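Local coordinates for LPS-assembly lipoprotein LptE (Acinetobacter baumannii, PDB 5TSE) that probably works with LptD to assemble lipopolysaccharide at the outer-membrane surface, binding lipopolysaccharide and supporting proper assembly of LptD, at residues Tyr49-Leu54 / Phe78-Arg83. Numbering follows the deposited sequence.
Sequences YVLRVL and FQIEDR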
loop_
_atom_site.group_PDB
_atom_site.type_symbol
_atom_site.label_atom_id
_atom_site.label_comp_id
_atom_site.label_asym_id
_atom_site.label_seq_id
_atom_site.Cartn_x
_atom_site.Cartn_y
_atom_site.Cartn_z
ATOM N N TYR A 49 14.344 11.130 -0.733
ATOM C CA TYR A 49 14.286 9.958 0.128
ATOM C C TYR A 49 13.813 8.736 -0.677
ATOM O O TYR A 49 13.595 8.816 -1.890
ATOM C CB TYR A 49 13.435 10.235 1.381
ATOM C CG TYR A 49 14.103 11.225 2.319
ATOM C CD1 TYR A 49 15.076 10.800 3.227
ATOM C CD2 TYR A 49 13.785 12.587 2.287
ATOM C CE1 TYR A 49 15.707 11.694 4.078
ATOM C CE2 TYR A 49 14.408 13.488 3.141
ATOM C CZ TYR A 49 15.368 13.036 4.035
ATOM O OH TYR A 49 15.999 13.916 4.882
ATOM N N VAL A 50 13.706 7.599 -0.001
ATOM C CA VAL A 50 13.298 6.380 -0.635
ATOM C C VAL A 50 12.213 5.712 0.178
ATOM O O VAL A 50 12.391 5.428 1.357
ATOM C CB VAL A 50 14.481 5.395 -0.773
ATOM C CG1 VAL A 50 14.013 4.067 -1.366
ATOM C CG2 VAL A 50 15.607 6.009 -1.615
ATOM N N LEU A 51 11.089 5.464 -0.480
ATOM C CA LEU A 51 9.963 4.786 0.107
ATOM C C LEU A 51 10.155 3.315 -0.189
ATOM O O LEU A 51 9.847 2.864 -1.296
ATOM C CB LEU A 51 8.670 5.307 -0.519
ATOM C CG LEU A 51 7.367 4.586 -0.184
ATOM C CD1 LEU A 51 7.245 4.304 1.299
ATOM C CD2 LEU A 51 6.193 5.411 -0.694
ATOM N N ARG A 52 10.702 2.580 0.785
ATOM C CA ARG A 52 10.950 1.154 0.635
ATOM C C ARG A 52 9.793 0.336 1.171
ATOM O O ARG A 52 9.422 0.471 2.341
ATOM C CB ARG A 52 12.251 0.720 1.339
ATOM C CG ARG A 52 12.613 -0.744 1.079
ATOM C CD ARG A 52 14.096 -1.057 1.274
ATOM N NE ARG A 52 14.545 -1.429 2.622
ATOM C CZ ARG A 52 14.926 -2.658 3.006
ATOM N NH1 ARG A 52 15.323 -2.860 4.261
ATOM N NH2 ARG A 52 14.940 -3.693 2.161
ATOM N N VAL A 53 9.208 -0.480 0.291
ATOM C CA VAL A 53 8.159 -1.406 0.655
ATOM C C VAL A 53 8.924 -2.670 0.887
ATOM O O VAL A 53 9.423 -3.252 -0.059
ATOM C CB VAL A 53 7.105 -1.613 -0.460
ATOM C CG1 VAL A 53 6.246 -2.840 -0.176
ATOM C CG2 VAL A 53 6.247 -0.376 -0.591
ATOM N N LEU A 54 9.048 -3.078 2.148
ATOM C CA LEU A 54 9.792 -4.299 2.484
ATOM C C LEU A 54 8.978 -5.559 2.254
ATOM O O LEU A 54 9.527 -6.602 1.877
ATOM C CB LEU A 54 10.281 -4.288 3.937
ATOM C CG LEU A 54 11.308 -3.221 4.321
ATOM C CD1 LEU A 54 10.663 -1.843 4.347
ATOM C CD2 LEU A 54 11.941 -3.551 5.672
ATOM N N PHE A 78 6.343 -0.845 5.230
ATOM C CA PHE A 78 7.236 0.079 4.559
ATOM C C PHE A 78 7.874 1.054 5.537
ATOM O O PHE A 78 7.347 1.310 6.620
ATOM C CB PHE A 78 6.463 0.862 3.505
ATOM C CG PHE A 78 5.512 1.868 4.079
ATOM C CD1 PHE A 78 4.231 1.494 4.477
ATOM C CD2 PHE A 78 5.893 3.203 4.218
ATOM C CE1 PHE A 78 3.354 2.425 5.008
ATOM C CE2 PHE A 78 5.015 4.142 4.747
ATOM C CZ PHE A 78 3.746 3.753 5.144
ATOM N N GLN A 79 9.001 1.618 5.126
ATOM C CA GLN A 79 9.708 2.592 5.933
ATOM C C GLN A 79 10.439 3.531 5.005
ATOM O O GLN A 79 10.863 3.125 3.928
ATOM C CB GLN A 79 10.701 1.894 6.866
ATOM C CG GLN A 79 11.881 1.231 6.172
ATOM C CD GLN A 79 12.731 0.372 7.101
ATOM O OE1 GLN A 79 12.404 0.175 8.272
ATOM N NE2 GLN A 79 13.833 -0.149 6.569
ATOM N N ILE A 80 10.570 4.788 5.405
ATOM C CA ILE A 80 11.315 5.742 4.602
ATOM C C ILE A 80 12.807 5.584 4.918
ATOM O O ILE A 80 13.200 5.407 6.073
ATOM C CB ILE A 80 10.932 7.201 4.896
ATOM C CG1 ILE A 80 9.430 7.432 4.733
ATOM C CG2 ILE A 80 11.703 8.142 3.974
ATOM C CD1 ILE A 80 8.914 7.258 3.329
ATOM N N GLU A 81 13.620 5.648 3.875
ATOM C CA GLU A 81 15.066 5.584 3.995
ATOM C C GLU A 81 15.619 6.690 3.134
ATOM O O GLU A 81 14.939 7.164 2.224
ATOM C CB GLU A 81 15.618 4.265 3.452
ATOM C CG GLU A 81 15.194 3.010 4.194
ATOM C CD GLU A 81 15.811 1.757 3.610
ATOM O OE1 GLU A 81 16.526 1.848 2.583
ATOM O OE2 GLU A 81 15.580 0.669 4.168
ATOM N N ASP A 82 16.845 7.109 3.428
ATOM C CA ASP A 82 17.519 8.109 2.595
ATOM C C ASP A 82 18.287 7.327 1.528
ATOM O O ASP A 82 18.324 6.098 1.561
ATOM C CB ASP A 82 18.449 9.020 3.419
ATOM C CG ASP A 82 19.575 8.269 4.100
ATOM O OD1 ASP A 82 19.902 7.145 3.673
ATOM O OD2 ASP A 82 20.154 8.816 5.060
ATOM N N ARG A 83 18.933 8.031 0.612
ATOM C CA ARG A 83 19.676 7.366 -0.463
ATOM C C ARG A 83 21.011 6.715 -0.049
ATOM O O ARG A 83 21.683 6.110 -0.882
ATOM C CB ARG A 83 19.846 8.321 -1.638
ATOM C CG ARG A 83 18.500 8.669 -2.261
ATOM C CD ARG A 83 18.637 9.696 -3.366
ATOM N NE ARG A 83 19.546 9.225 -4.399
ATOM C CZ ARG A 83 19.214 8.422 -5.406
ATOM N NH1 ARG A 83 17.967 7.967 -5.552
ATOM N NH2 ARG A 83 20.148 8.059 -6.277
#
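L51 reaches between F78 and I80 with a single methyl: its CD1 lies 3.4 Å from F78 CD2 and 4.0 Å from I80 CD1. Chi1 sets L51 CG anti to the backbone N, and chi2 (46°) then sets CD1, the atom that meets both neighbours. The L51 side chain crosses those of F78 and I80 obliquely on the face of the sheet turned to helix 110-134, where L51 touches I133 and F78 touches I129. On the same face, I80 CG2 meets Y49 CB at one end, and V53 CG2 sits loosely beside F78 CB at the other. Between the side chains runs regular antiparallel pairing: V50/E81 and R52/Q79 are hydrogen-bonded pairs, L51/I80 and V53/F78 non-hydrogen-bonded ones. V50 N donates to E81 O at 2.6 Å, and the return bond from E81 N to V50 O is 2.8 Å. R52 and Q79 exchange a second, longer pair, and the CA-H group of I80 adds a contact to V50 O. The opposite face carries the polar group. R52, bent at chi3 (88°), brings NE to E81 OE2 at 2.8 Å in a salt bridge that meets the oxygen from above the carboxylate plane. E81 OE2 also accepts a bond from Q79 NE2 at 3.1 Å, through its anti lone pair. L54 completes the cluster: its CG lies over the centre of the R52 guanidinium, 3.9 Å above the plane, and its CD1 packs against Q79 CG across the strands. Two donors thus grip one carboxylate oxygen, which probably keeps E81 ionised and limits its rotation. The end of hairpin 49-64/68-81 away from its connecting turn is therefore two-sided: apolar toward helix 110-134, mixed on the face bearing V50, R52, Q79 and E81, where the charged R52-E81 pair is partly exposed.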